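Local coordinates for enoyl-CoA hydratase (Mycobacterium avium, PDB 3OC7), which probably catalyses the reversible addition of water to the double bond of enoyl-CoA thioesters in fatty acid metabolism, as other crotonase-family hydratases do, at residues A142-E145 and A146-G149; A165-A168 and A169-L173; E235-A238 and E239-A242. All coordinates share one frame; numbering follows the deposited sequence.

Interaction 1. Residues A142-E145 and A146-G149; sequences ALTE and ARIG
Ile148 brings its CG1 branch against the carbonyl oxygen of Glu145, since chi1 of 66° sets CG1 between its own backbone N and carbonyl carbon, and that branch comes to rest 3.4 Å from Glu145 O. Arg147 takes another course: with chi1 at -59°, CG stands beside the backbone N, and the base of the side chain lies along the preceding turn, CB being 3.3 Å from Thr144 O. The Arg147 chain then runs out fully extended past the Thr144 methyl, its CD 4.3 Å from Thr144 CG2.

These side chains decorate a short 3-10 turn, a worked example of how a chain can be wound by bonds three residues apart. Ile148 N donates to Glu145 O at 3.1 Å. The donor sits above the carbonyl plane, 57° out of it, as the tight winding would favour. One step earlier, the bond from Arg147 N to Thr144 O, also 3.1 Å, is weak because its N-H points poorly at the oxygen. A further link, Gly149 N to Ala146 O at 3.2 Å, closes the series, and Gly149 adopts a positive phi as the chain leaves the turn. At the start a water takes over from direct bonding: it donates to Leu143 O at 3.0 Å and accepts from Ala146 N, fastening the same three-residue spacing.

Glu145 bends at chi2, and its side chain packs on Ala121, Val150 and Pro152. The extended Arg147 delivers NH2 to Thr174 O, at the end of helix 165-174. Ala146 makes backbone hydrogen bonds to the second subunit and packs on its Gly214, so the turn, in the loop between strand 140-142 and helix 156-159, is tied to helix 165-174 within its own chain and to the second subunit.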
ATOM      1  N   ALA A 142      -6.421  11.087 -16.893  1.00 11.40           N
ATOM      2  CA  ALA A 142      -5.983  12.408 -16.350  1.00 12.30           C
ATOM      3  C   ALA A 142      -6.951  12.961 -15.286  1.00 12.32           C
ATOM      4  O   ALA A 142      -8.169  12.960 -15.505  1.00 13.95           O
ATOM      5  CB  ALA A 142      -5.788  13.435 -17.487  1.00 12.09           C
ATOM      6  N   LEU A 143      -6.409  13.404 -14.148  1.00 13.43           N
ATOM      7  CA  LEU A 143      -7.192  14.010 -13.050  1.00 13.39           C
ATOM      8  C   LEU A 143      -6.972  15.533 -13.061  1.00 14.06           C
ATOM      9  O   LEU A 143      -6.108  16.051 -12.336  1.00 14.48           O
ATOM     10  CB  LEU A 143      -6.781  13.416 -11.677  1.00 14.16           C
ATOM     11  CG  LEU A 143      -7.064  11.926 -11.435  1.00 14.57           C
ATOM     12  CD1 LEU A 143      -5.980  11.250 -10.572  1.00 17.57           C
ATOM     13  CD2 LEU A 143      -8.452  11.685 -10.828  1.00 17.88           C
ATOM     14  N   THR A 144      -7.743  16.241 -13.888  1.00 14.44           N
ATOM     15  CA  THR A 144      -7.562  17.695 -14.075  1.00 15.06           C
ATOM     16  C   THR A 144      -8.479  18.587 -13.227  1.00 14.25           C
ATOM     17  O   THR A 144      -8.600  19.796 -13.513  1.00 13.92           O
ATOM     18  CB  THR A 144      -7.698  18.082 -15.563  1.00 15.23           C
ATOM     19  OG1 THR A 144      -8.962  17.616 -16.054  1.00 18.02           O
ATOM     20  CG2 THR A 144      -6.528  17.504 -16.387  1.00 18.08           C
ATOM     21  N   GLU A 145      -9.095  18.014 -12.186  1.00 13.81           N
ATOM     22  CA  GLU A 145     -10.025  18.726 -11.281  1.00 13.33           C
ATOM     23  C   GLU A 145      -9.510  20.072 -10.747  1.00 13.39           C
ATOM     24  O   GLU A 145     -10.232  21.083 -10.820  1.00 13.55           O
ATOM     25  CB  GLU A 145     -10.509  17.823 -10.114  1.00 12.95           C
ATOM     26  CG  GLU A 145     -11.581  16.756 -10.452  1.00 14.62           C
ATOM     27  CD  GLU A 145     -11.082  15.516 -11.208  1.00 16.53           C
ATOM     28  OE1 GLU A 145      -9.875  15.370 -11.509  1.00 18.62           O
ATOM     29  OE2 GLU A 145     -11.949  14.657 -11.504  1.00 21.74           O
ATOM     30  N   ALA A 146      -8.272  20.107 -10.245  1.00 13.06           N
ATOM     31  CA  ALA A 146      -7.713  21.346  -9.666  1.00 14.30           C
ATOM     32  C   ALA A 146      -7.593  22.475 -10.691  1.00 14.94           C
ATOM     33  O   ALA A 146      -7.728  23.650 -10.335  1.00 14.77           O
ATOM     34  CB  ALA A 146      -6.374  21.083  -8.988  1.00 13.31           C
ATOM     35  N   ARG A 147      -7.352  22.112 -11.959  1.00 16.25           N
ATOM     36  CA  ARG A 147      -7.239  23.076 -13.071  1.00 17.49           C
ATOM     37  C   ARG A 147      -8.546  23.805 -13.379  1.00 17.67           C
ATOM     38  O   ARG A 147      -8.524  24.864 -14.027  1.00 18.91           O
ATOM     39  CB  ARG A 147      -6.704  22.388 -14.344  1.00 18.62           C
ATOM     40  CG  ARG A 147      -5.332  21.752 -14.173  1.00 19.21           C
ATOM     41  CD  ARG A 147      -4.705  21.334 -15.492  1.00 23.24           C
ATOM     42  NE  ARG A 147      -3.413  20.671 -15.297  1.00 23.35           N
ATOM     43  CZ  ARG A 147      -2.650  20.201 -16.281  1.00 24.64           C
ATOM     44  NH1 ARG A 147      -3.033  20.328 -17.548  1.00 26.43           N
ATOM     45  NH2 ARG A 147      -1.493  19.608 -16.010  1.00 22.95           N
ATOM     46  N   ILE A 148      -9.676  23.238 -12.948  1.00 17.42           N
ATOM     47  CA  ILE A 148     -10.984  23.908 -13.109  1.00 18.30           C
ATOM     48  C   ILE A 148     -11.597  24.363 -11.765  1.00 17.02           C
ATOM     49  O   ILE A 148     -12.780  24.691 -11.685  1.00 17.95           O
ATOM     50  CB  ILE A 148     -11.996  23.096 -14.008  1.00 18.79           C
ATOM     51  CG1 ILE A 148     -12.418  21.771 -13.353  1.00 18.85           C
ATOM     52  CG2 ILE A 148     -11.422  22.870 -15.427  1.00 20.14           C
ATOM     53  CD1 ILE A 148     -13.570  21.026 -14.086  1.00 19.31           C
ATOM     54  N   GLY A 149     -10.775  24.379 -10.712  1.00 16.56           N
ATOM     55  CA  GLY A 149     -11.188  24.888  -9.406  1.00 15.69           C
ATOM     56  C   GLY A 149     -11.839  23.946  -8.407  1.00 15.53           C
ATOM     57  O   GLY A 149     -12.331  24.389  -7.367  1.00 16.12           O
TER
HETATM   58  O   HOH W   1      -6.571  17.467  -9.742  1.00 23.91           O

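Interaction 2. Residues A165-A168 and A169-L173; sequences ARAA and ARYYL
Tyr171 N gives an almost straight hydrogen bond to Ala167 O, 3.0 Å long with an N-H...O angle of 174°. It is one of four consecutive i to i+4 links, the definition of an alpha helix: Arg170 N to Arg166 O and Tyr172 N to Ala168 O match it in length, and Ala169 N to Ala165 O is slightly longer at 3.2 Å.

Both tyrosines start by leaning back on the preceding turn. The backbone puts Tyr172 CB 3.1 Å from Ala168 O, and chi1 of -86°, with CG beside the backbone N, brings ring atom CD1 to 3.3 Å from the same oxygen; Tyr171 brings CD2 to 3.4 Å from Ala167 O. Arg170 runs out extended beside Tyr171, so that its CD lies over one face of the ring, toward the rim, while the Tyr171 OH stands 3.7 Å above the centre of the Arg170 guanidinium plane. Their polar ends find partners beyond this turn, Arg170 in a salt bridge with Glu176 and Tyr171 in a hydrogen bond with Arg182.

Ala168 packs on Leu160 and Leu163, Ala167 on Ile186 of helix 180-186, and Tyr172 reaches Ser156 at the head of helix 156-159. On the subunit interface, Arg166 is held by the carbonyls of Val127, Cys130, Gly187 and Leu188 of the second subunit, joining helix 165-174 to its neighbour's helix 123-129 and the chain after helix 180-186.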
ATOM      1  N   ALA A 165       0.338   5.578  -2.186  1.00  9.53           N
ATOM      2  CA  ALA A 165       0.286   6.919  -1.578  1.00  9.18           C
ATOM      3  C   ALA A 165       0.987   8.015  -2.417  1.00  9.41           C
ATOM      4  O   ALA A 165       0.427   9.115  -2.653  1.00 10.44           O
ATOM      5  CB  ALA A 165       0.862   6.883  -0.150  1.00 10.07           C
ATOM      6  N   ARG A 166       2.225   7.729  -2.844  1.00  9.26           N
ATOM      7  CA  ARG A 166       2.986   8.702  -3.660  1.00  9.21           C
ATOM      8  C   ARG A 166       2.294   9.027  -4.998  1.00  9.11           C
ATOM      9  O   ARG A 166       2.295  10.197  -5.438  1.00  9.36           O
ATOM     10  CB  ARG A 166       4.446   8.239  -3.905  1.00  8.90           C
ATOM     11  CG  ARG A 166       5.392   8.211  -2.650  1.00 10.17           C
ATOM     12  CD  ARG A 166       5.486   9.591  -1.957  1.00 10.39           C
ATOM     13  NE  ARG A 166       6.592   9.738  -0.983  1.00  9.90           N
ATOM     14  CZ  ARG A 166       6.863  10.872  -0.316  1.00 10.87           C
ATOM     15  NH1 ARG A 166       6.084  11.942  -0.474  1.00 10.93           N
ATOM     16  NH2 ARG A 166       7.905  10.918   0.518  1.00 11.44           N
ATOM     17  N   ALA A 167       1.683   8.017  -5.638  1.00  9.21           N
ATOM     18  CA  ALA A 167       0.974   8.245  -6.918  1.00  9.45           C
ATOM     19  C   ALA A 167      -0.310   9.082  -6.770  1.00  9.27           C
ATOM     20  O   ALA A 167      -0.584   9.954  -7.622  1.00  9.38           O
ATOM     21  CB  ALA A 167       0.686   6.915  -7.632  1.00 10.34           C
ATOM     22  N   ALA A 168      -1.123   8.815  -5.738  1.00  9.99           N
ATOM     23  CA  ALA A 168      -2.331   9.607  -5.500  1.00 10.06           C
ATOM     24  C   ALA A 168      -1.963  11.092  -5.323  1.00  9.90           C
ATOM     25  O   ALA A 168      -2.546  11.979  -5.985  1.00  9.64           O
ATOM     26  CB  ALA A 168      -3.129   9.053  -4.257  1.00 10.60           C
ATOM     27  N   ALA A 169      -0.968  11.367  -4.475  1.00 10.32           N
ATOM     28  CA  ALA A 169      -0.530  12.758  -4.226  1.00 10.52           C
ATOM     29  C   ALA A 169       0.025  13.444  -5.494  1.00 10.44           C
ATOM     30  O   ALA A 169      -0.317  14.603  -5.778  1.00 11.58           O
ATOM     31  CB  ALA A 169       0.500  12.803  -3.071  1.00 11.22           C
ATOM     32  N   ARG A 170       0.851  12.735  -6.261  1.00 10.78           N
ATOM     33  CA  ARG A 170       1.379  13.302  -7.522  1.00 10.53           C
ATOM     34  C   ARG A 170       0.247  13.670  -8.501  1.00 10.34           C
ATOM     35  O   ARG A 170       0.099  14.847  -8.876  1.00 10.92           O
ATOM     36  CB  ARG A 170       2.380  12.338  -8.201  1.00 10.37           C
ATOM     37  CG  ARG A 170       2.906  12.842  -9.568  1.00 10.96           C
ATOM     38  CD  ARG A 170       3.733  11.795 -10.318  1.00 12.52           C
ATOM     39  NE  ARG A 170       4.267  12.319 -11.587  1.00 15.50           N
ATOM     40  CZ  ARG A 170       5.252  11.736 -12.269  1.00 17.16           C
ATOM     41  NH1 ARG A 170       5.821  10.624 -11.807  1.00 18.21           N
ATOM     42  NH2 ARG A 170       5.675  12.263 -13.414  1.00 17.60           N
ATOM     43  N   TYR A 171      -0.567  12.686  -8.890  1.00 10.17           N
ATOM     44  CA  TYR A 171      -1.524  12.862  -9.990  1.00 10.25           C
ATOM     45  C   TYR A 171      -2.745  13.765  -9.629  1.00  9.87           C
ATOM     46  O   TYR A 171      -3.248  14.484 -10.503  1.00 11.12           O
ATOM     47  CB  TYR A 171      -1.891  11.497 -10.655  1.00  9.49           C
ATOM     48  CG  TYR A 171      -0.710  10.893 -11.432  1.00  9.88           C
ATOM     49  CD1 TYR A 171      -0.203  11.534 -12.568  1.00 12.77           C
ATOM     50  CD2 TYR A 171      -0.078   9.715 -11.012  1.00  9.98           C
ATOM     51  CE1 TYR A 171       0.906  11.011 -13.273  1.00 13.95           C
ATOM     52  CE2 TYR A 171       1.045   9.174 -11.728  1.00 11.85           C
ATOM     53  CZ  TYR A 171       1.511   9.841 -12.850  1.00 12.13           C
ATOM     54  OH  TYR A 171       2.594   9.330 -13.551  1.00 16.50           O
ATOM     55  N   TYR A 172      -3.171  13.760  -8.361  1.00  9.75           N
ATOM     56  CA  TYR A 172      -4.174  14.728  -7.825  1.00 10.14           C
ATOM     57  C   TYR A 172      -3.707  16.209  -7.953  1.00  9.69           C
ATOM     58  O   TYR A 172      -4.533  17.118  -8.172  1.00 11.95           O
ATOM     59  CB  TYR A 172      -4.488  14.427  -6.327  1.00  9.40           C
ATOM     60  CG  TYR A 172      -5.578  13.368  -5.991  1.00  9.47           C
ATOM     61  CD1 TYR A 172      -5.719  12.194  -6.737  1.00  9.87           C
ATOM     62  CD2 TYR A 172      -6.408  13.515  -4.858  1.00  9.19           C
ATOM     63  CE1 TYR A 172      -6.688  11.220  -6.404  1.00 10.00           C
ATOM     64  CE2 TYR A 172      -7.389  12.544  -4.527  1.00 10.08           C
ATOM     65  CZ  TYR A 172      -7.511  11.400  -5.297  1.00 10.55           C
ATOM     66  OH  TYR A 172      -8.481  10.448  -4.960  1.00 11.51           O
ATOM     67  N   LEU A 173      -2.395  16.450  -7.806  1.00  9.96           N
ATOM     68  CA  LEU A 173      -1.856  17.826  -7.754  1.00 10.85           C
ATOM     69  C   LEU A 173      -1.249  18.346  -9.073  1.00 11.29           C
ATOM     70  O   LEU A 173      -1.306  19.561  -9.335  1.00 12.34           O
ATOM     71  CB  LEU A 173      -0.859  17.968  -6.582  1.00 10.17           C
ATOM     72  CG  LEU A 173      -1.419  17.652  -5.180  1.00  9.95           C
ATOM     73  CD1 LEU A 173      -0.313  17.616  -4.125  1.00 11.16           C
ATOM     74  CD2 LEU A 173      -2.550  18.620  -4.785  1.00 10.75           C
TER

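Interaction 3. Residues E235-A238 and E239-A242; sequences ERLA and EESA
Ser241 N donates to Leu237 O at 3.0 Å with an N-H...O angle of 162°, one rung in the ladder of the long alpha helix 212-245 near the C terminus of this crotonase-family chain. Equivalent i to i+4 bonds lie around it: Glu239 N to Glu235 O and Glu240 N to Arg236 O, each 3.1 Å, and Ala242 N to Ala238 O at 3.2 Å. The helix is kinked at Glu235 and Arg236, whose N atoms lack bonds to the turn before, but within this stretch the i to i+4 winding brings residues four apart onto one side, and the consequence is clearest for two acids.

Glu235 bends sharply at chi2 (64°) and curls toward the next turn, while the chain of Glu239 stretches out beyond CG to meet it. Their carboxylates come together at an angle, planes 73° apart, with Glu235 OE2 only 2.7 Å from Glu239 OE2. Two oxygens so close suggest that one of the acids probably holds a proton. Glu235 OE1 is engaged separately, in a salt bridge with Arg95 of helix 86-106. That same helix receives the alanine side of the segment, Ala238 on Ala94 and Arg95, Ala242 on Tyr87 and Ala90.

On another side the second subunit approaches, its Leu221 packing on Leu237 and its Ala217 on Glu240. A water lies at the edge of the Arg236 guanidinium, in its plane, accepting from NH1 at 3.3 Å in the conformer described; its bond to Glu240 OE1 is weak. Leu237 and Glu240 run side by side, pointing the same way, and the methyl CD2 of Leu237 ends 3.9 Å from Glu240 OE1.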
ATOM      1  N   GLU A 235     -21.080  10.902   3.044  1.00 13.85           N
ATOM      2  CA  GLU A 235     -21.910  12.106   3.189  1.00 14.41           C
ATOM      3  C   GLU A 235     -21.084  13.402   3.250  1.00 14.53           C
ATOM      4  O   GLU A 235     -21.420  14.365   2.553  1.00 14.49           O
ATOM      5  CB  GLU A 235     -22.901  11.985   4.357  1.00 14.95           C
ATOM      6  CG  GLU A 235     -23.775  13.245   4.587  1.00 16.69           C
ATOM      7  CD  GLU A 235     -24.730  13.576   3.434  1.00 17.16           C
ATOM      8  OE1 GLU A 235     -25.050  12.693   2.609  1.00 17.85           O
ATOM      9  OE2 GLU A 235     -25.176  14.744   3.370  1.00 20.16           O
ATOM     10  N   ARG A 236     -20.017  13.407   4.059  1.00 14.99           N
ATOM     11  CA  ARG A 236     -19.094  14.548   4.140  0.50 15.17           C
ATOM     12  C   ARG A 236     -18.498  14.900   2.772  1.00 14.71           C
ATOM     13  O   ARG A 236     -18.426  16.087   2.404  1.00 15.29           O
ATOM     14  CB  ARG A 236     -17.985  14.291   5.177  0.50 15.33           C
ATOM     15  CG  ARG A 236     -17.073  15.489   5.454  0.50 18.01           C
ATOM     16  CD  ARG A 236     -15.970  15.142   6.441  0.50 19.74           C
ATOM     17  NE  ARG A 236     -15.277  13.913   6.066  0.50 21.37           N
ATOM     18  CZ  ARG A 236     -14.250  13.861   5.224  0.50 21.68           C
ATOM     19  NH1 ARG A 236     -13.784  14.968   4.663  0.50 21.84           N
ATOM     20  NH2 ARG A 236     -13.684  12.695   4.947  0.50 21.61           N
ATOM     21  N   LEU A 237     -18.086  13.878   2.005  1.00 13.51           N
ATOM     22  CA  LEU A 237     -17.533  14.093   0.657  1.00 12.87           C
ATOM     23  C   LEU A 237     -18.555  14.617  -0.367  1.00 13.04           C
ATOM     24  O   LEU A 237     -18.199  15.424  -1.231  1.00 12.84           O
ATOM     25  CB  LEU A 237     -16.785  12.848   0.130  1.00 12.72           C
ATOM     26  CG  LEU A 237     -15.503  12.422   0.877  1.00 11.51           C
ATOM     27  CD1 LEU A 237     -15.093  10.993   0.391  1.00 13.64           C
ATOM     28  CD2 LEU A 237     -14.340  13.421   0.719  1.00 14.31           C
ATOM     29  N   ALA A 238     -19.816  14.167  -0.262  1.00 12.94           N
ATOM     30  CA  ALA A 238     -20.897  14.693  -1.123  1.00 12.83           C
ATOM     31  C   ALA A 238     -21.167  16.192  -0.873  1.00 12.98           C
ATOM     32  O   ALA A 238     -21.322  16.965  -1.828  1.00 13.56           O
ATOM     33  CB  ALA A 238     -22.210  13.838  -0.967  1.00 12.87           C
ATOM     34  N   GLU A 239     -21.185  16.601   0.398  1.00 12.94           N
ATOM     35  CA  GLU A 239     -21.349  18.029   0.768  1.00 13.85           C
ATOM     36  C   GLU A 239     -20.170  18.897   0.275  1.00 13.90           C
ATOM     37  O   GLU A 239     -20.370  20.006  -0.248  1.00 14.59           O
ATOM     38  CB  GLU A 239     -21.596  18.177   2.284  1.00 14.42           C
ATOM     39  CG  GLU A 239     -22.933  17.541   2.727  1.00 16.43           C
ATOM     40  CD  GLU A 239     -23.203  17.586   4.228  1.00 20.86           C
ATOM     41  OE1 GLU A 239     -22.587  18.388   4.949  1.00 22.35           O
ATOM     42  OE2 GLU A 239     -24.063  16.797   4.685  1.00 21.43           O
ATOM     43  N   GLU A 240     -18.941  18.386   0.412  1.00 13.82           N
ATOM     44  CA  GLU A 240     -17.754  19.075  -0.119  1.00 13.75           C
ATOM     45  C   GLU A 240     -17.820  19.281  -1.644  1.00 14.03           C
ATOM     46  O   GLU A 240     -17.529  20.380  -2.147  1.00 13.54           O
ATOM     47  CB  GLU A 240     -16.467  18.316   0.273  1.00 13.68           C
ATOM     48  CG  GLU A 240     -15.179  18.931  -0.308  1.00 16.65           C
ATOM     49  CD  GLU A 240     -13.892  18.214   0.106  1.00 20.37           C
ATOM     50  OE1 GLU A 240     -13.929  17.266   0.927  1.00 22.47           O
ATOM     51  OE2 GLU A 240     -12.817  18.630  -0.391  1.00 22.40           O
ATOM     52  N   SER A 241     -18.189  18.228  -2.377  1.00 13.55           N
ATOM     53  CA  SER A 241     -18.340  18.269  -3.839  0.70 13.70           C
ATOM     54  C   SER A 241     -19.275  19.411  -4.271  1.00 14.33           C
ATOM     55  O   SER A 241     -18.977  20.179  -5.196  1.00 14.40           O
ATOM     56  CB  SER A 241     -18.877  16.909  -4.343  0.70 13.90           C
ATOM     57  OG  SER A 241     -19.024  16.852  -5.763  0.70 12.68           O
ATOM     58  N   ALA A 242     -20.423  19.502  -3.599  1.00 14.96           N
ATOM     59  CA  ALA A 242     -21.418  20.529  -3.921  1.00 15.42           C
ATOM     60  C   ALA A 242     -20.980  21.965  -3.605  1.00 15.96           C
ATOM     61  O   ALA A 242     -21.243  22.880  -4.401  1.00 16.23           O
ATOM     62  CB  ALA A 242     -22.750  20.199  -3.234  1.00 15.46           C
TER
HETATM   63  O   HOH W   2     -14.670  18.086   4.241  1.00 42.17           O

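How the interactions relate
Followed from the N terminus, the three contacts come in series; each joins adjoining residues, so none encloses a long loop and none nests in or crosses another. Interaction 1 turns the chain after strand 140-142, interaction 2 forms most of helix 165-174, and interaction 3 lies far along helix 212-245. The first two meet directly: Leu143 sets CB 3.9 Å from Tyr171 O and CD1 4.0 Å from Tyr172 CD1, joining the strand's exit to the helix. Interaction 3 stands apart, its centre about 17 Å from that of interaction 1 and about 21 Å from that of interaction 2. All three touch the second subunit, so the loop and both helices contribute to that interface.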